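Local coordinates for protein HTH-type transcriptional regulator PrpR (Mycobacterium tuberculosis, PDB 6D2S) that regulates transcription of the genes for short-chain fatty acid catabolism through the methylcitrate and glyoxylate pathways, and is needed to assimilate cholesterol-derived propionate, at residues 38-43 / 82-87. Sequence-based numbering, arbitrary orientation.
Sequences GLDIQL and LMPGQR. With EDO (1,2-ethanediol), chain H.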
loop_
_atom_site.group_PDB
_atom_site.type_symbol
_atom_site.label_atom_id
_atom_site.label_comp_id
_atom_site.label_asym_id
_atom_site.label_seq_id
_atom_site.Cartn_x
_atom_site.Cartn_y
_atom_site.Cartn_z
ATOM N N GLY A 38 -8.770 -13.406 7.652
ATOM C CA GLY A 38 -7.922 -14.562 7.866
ATOM C C GLY A 38 -7.125 -14.957 6.641
ATOM O O GLY A 38 -6.887 -16.151 6.419
ATOM N N LEU A 39 -6.700 -13.979 5.834
ATOM C CA LEU A 39 -5.951 -14.298 4.627
ATOM C C LEU A 39 -4.579 -14.871 4.931
ATOM O O LEU A 39 -3.994 -15.516 4.055
ATOM C CB LEU A 39 -5.774 -13.059 3.744
ATOM C CG LEU A 39 -6.706 -12.790 2.563
ATOM C CD1 LEU A 39 -6.084 -11.683 1.699
ATOM C CD2 LEU A 39 -7.000 -14.022 1.724
ATOM N N ASP A 40 -4.048 -14.642 6.137
ATOM C CA ASP A 40 -2.738 -15.197 6.459
ATOM C C ASP A 40 -2.763 -16.722 6.422
ATOM O O ASP A 40 -1.856 -17.348 5.857
ATOM C CB ASP A 40 -2.243 -14.674 7.815
ATOM C CG ASP A 40 -3.239 -14.883 8.954
ATOM O OD1 ASP A 40 -4.472 -14.889 8.723
ATOM O OD2 ASP A 40 -2.769 -15.006 10.105
ATOM N N ILE A 41 -3.815 -17.337 6.978
ATOM C CA ILE A 41 -3.930 -18.792 6.943
ATOM C C ILE A 41 -4.190 -19.276 5.522
ATOM O O ILE A 41 -3.660 -20.308 5.093
ATOM C CB ILE A 41 -5.048 -19.259 7.900
ATOM C CG1 ILE A 41 -4.939 -18.535 9.245
ATOM C CG2 ILE A 41 -4.996 -20.768 8.080
ATOM C CD1 ILE A 41 -3.608 -18.746 9.950
ATOM N N GLN A 42 -5.054 -18.569 4.788
ATOM C CA GLN A 42 -5.385 -18.978 3.427
ATOM C C GLN A 42 -4.174 -18.886 2.508
ATOM O O GLN A 42 -3.959 -19.763 1.660
ATOM C CB GLN A 42 -6.522 -18.108 2.895
ATOM C CG GLN A 42 -7.814 -18.230 3.711
ATOM C CD GLN A 42 -8.872 -17.262 3.216
ATOM O OE1 GLN A 42 -9.341 -17.379 2.087
ATOM N NE2 GLN A 42 -9.221 -16.278 4.042
ATOM N N LEU A 43 -3.389 -17.814 2.644
ATOM C CA LEU A 43 -2.171 -17.684 1.852
ATOM C C LEU A 43 -1.164 -18.771 2.198
ATOM O O LEU A 43 -0.451 -19.265 1.317
ATOM C CB LEU A 43 -1.554 -16.299 2.060
ATOM C CG LEU A 43 -2.071 -15.255 1.063
ATOM C CD1 LEU A 43 -1.832 -13.841 1.582
ATOM C CD2 LEU A 43 -1.375 -15.449 -0.286
ATOM N N LEU A 82 3.642 -9.663 14.091
ATOM C CA LEU A 82 2.756 -9.062 13.104
ATOM C C LEU A 82 1.315 -9.510 13.308
ATOM O O LEU A 82 1.056 -10.659 13.676
ATOM C CB LEU A 82 3.197 -9.439 11.688
ATOM C CG LEU A 82 4.597 -9.018 11.258
ATOM C CD1 LEU A 82 4.922 -9.629 9.898
ATOM C CD2 LEU A 82 4.735 -7.481 11.214
ATOM N N MET A 83 0.376 -8.587 13.073
ATOM C CA MET A 83 -1.035 -8.938 13.054
ATOM C C MET A 83 -1.361 -9.727 11.789
ATOM O O MET A 83 -0.577 -9.736 10.833
ATOM C CB MET A 83 -1.903 -7.683 13.128
ATOM C CG MET A 83 -1.814 -6.942 14.444
ATOM S SD MET A 83 -2.391 -7.953 15.814
ATOM C CE MET A 83 -4.093 -8.241 15.344
ATOM N N PRO A 84 -2.513 -10.410 11.762
ATOM C CA PRO A 84 -2.843 -11.240 10.588
ATOM C C PRO A 84 -2.723 -10.520 9.257
ATOM O O PRO A 84 -2.257 -11.112 8.272
ATOM C CB PRO A 84 -4.288 -11.669 10.875
ATOM C CG PRO A 84 -4.348 -11.719 12.381
ATOM C CD PRO A 84 -3.518 -10.541 12.835
ATOM N N GLY A 85 -3.111 -9.246 9.197
ATOM C CA GLY A 85 -3.018 -8.531 7.935
ATOM C C GLY A 85 -1.588 -8.384 7.458
ATOM O O GLY A 85 -1.300 -8.539 6.266
ATOM N N GLN A 86 -0.669 -8.070 8.378
ATOM C CA GLN A 86 0.736 -7.952 7.987
ATOM C C GLN A 86 1.379 -9.310 7.748
ATOM O O GLN A 86 2.256 -9.426 6.887
ATOM C CB GLN A 86 1.533 -7.175 9.039
ATOM C CG GLN A 86 1.808 -5.731 8.625
ATOM C CD GLN A 86 2.451 -5.619 7.237
ATOM O OE1 GLN A 86 3.630 -5.943 7.044
ATOM N NE2 GLN A 86 1.669 -5.161 6.265
ATOM N N ARG A 87 0.982 -10.340 8.498
ATOM C CA ARG A 87 1.415 -11.690 8.140
ATOM C C ARG A 87 1.036 -12.005 6.697
ATOM O O ARG A 87 1.864 -12.470 5.907
ATOM C CB ARG A 87 0.801 -12.717 9.094
ATOM C CG ARG A 87 1.297 -12.583 10.528
ATOM C CD ARG A 87 0.651 -13.609 11.456
ATOM N NE ARG A 87 1.100 -13.422 12.835
ATOM C CZ ARG A 87 0.906 -14.302 13.816
ATOM N NH1 ARG A 87 0.277 -15.444 13.569
ATOM N NH2 ARG A 87 1.354 -14.050 15.042
HETATM C C1 EDO H . -6.224 -10.612 7.148
HETATM O O1 EDO H . -7.041 -11.243 6.202
HETATM C C2 EDO H . -7.034 -10.085 8.335
HETATM O O2 EDO H . -7.647 -11.131 9.040
HETATM O O HOH W 1 -0.706 -16.729 10.823
#
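Asp40, in the first turn of helix 39-51, packs against Pro84 and Arg87 at the start of helix 84-99, and no direct hydrogen bond crosses between the two segments. The close part is made by the methylene of the aspartate: Asp40 CB lies 3.6 Å from Pro84 O and 3.8 Å from Arg87 CB. CG of Asp40 sits between the backbone N and the carbonyl carbon (chi1 53°), which sets the carboxylate alongside the proline ring, Asp40 OD2 being 3.7 Å from Pro84 CB.

The polar side is looser: Asp40 is buried, but Pro84 is exposed and Arg87 partly so. Asp40 OD2 and Arg87 NH1 remain 4.6 Å apart, and one water joins them, donating to OD2 and accepting from NH1 at the guanidinium edge. Arg87, extended from CG to NE, turns back on the chain just before its helix: Arg87 NE donates to Leu82 O (2.9 Å) in a bent bond (136°), the oxygen well out of the guanidinium plane, and NH2 donates to the carbonyl of His80. Next to Pro84, a 1,2-ethanediol, probably from the crystallisation liquor, spans the other helix start, its O2 accepting from Gly38 N (2.9 Å) and its O1 from Leu39 N (2.8 Å).

The contact thus joins two helix N-termini in the part of PrpR that includes the IrrE-like region. Helix 84-99 follows strand 75-79 of the small mixed sheet; deeper in, Leu43 packs on Ala88, Ile91 and Ala92 of this helix and on Phe134 of helix 116-135.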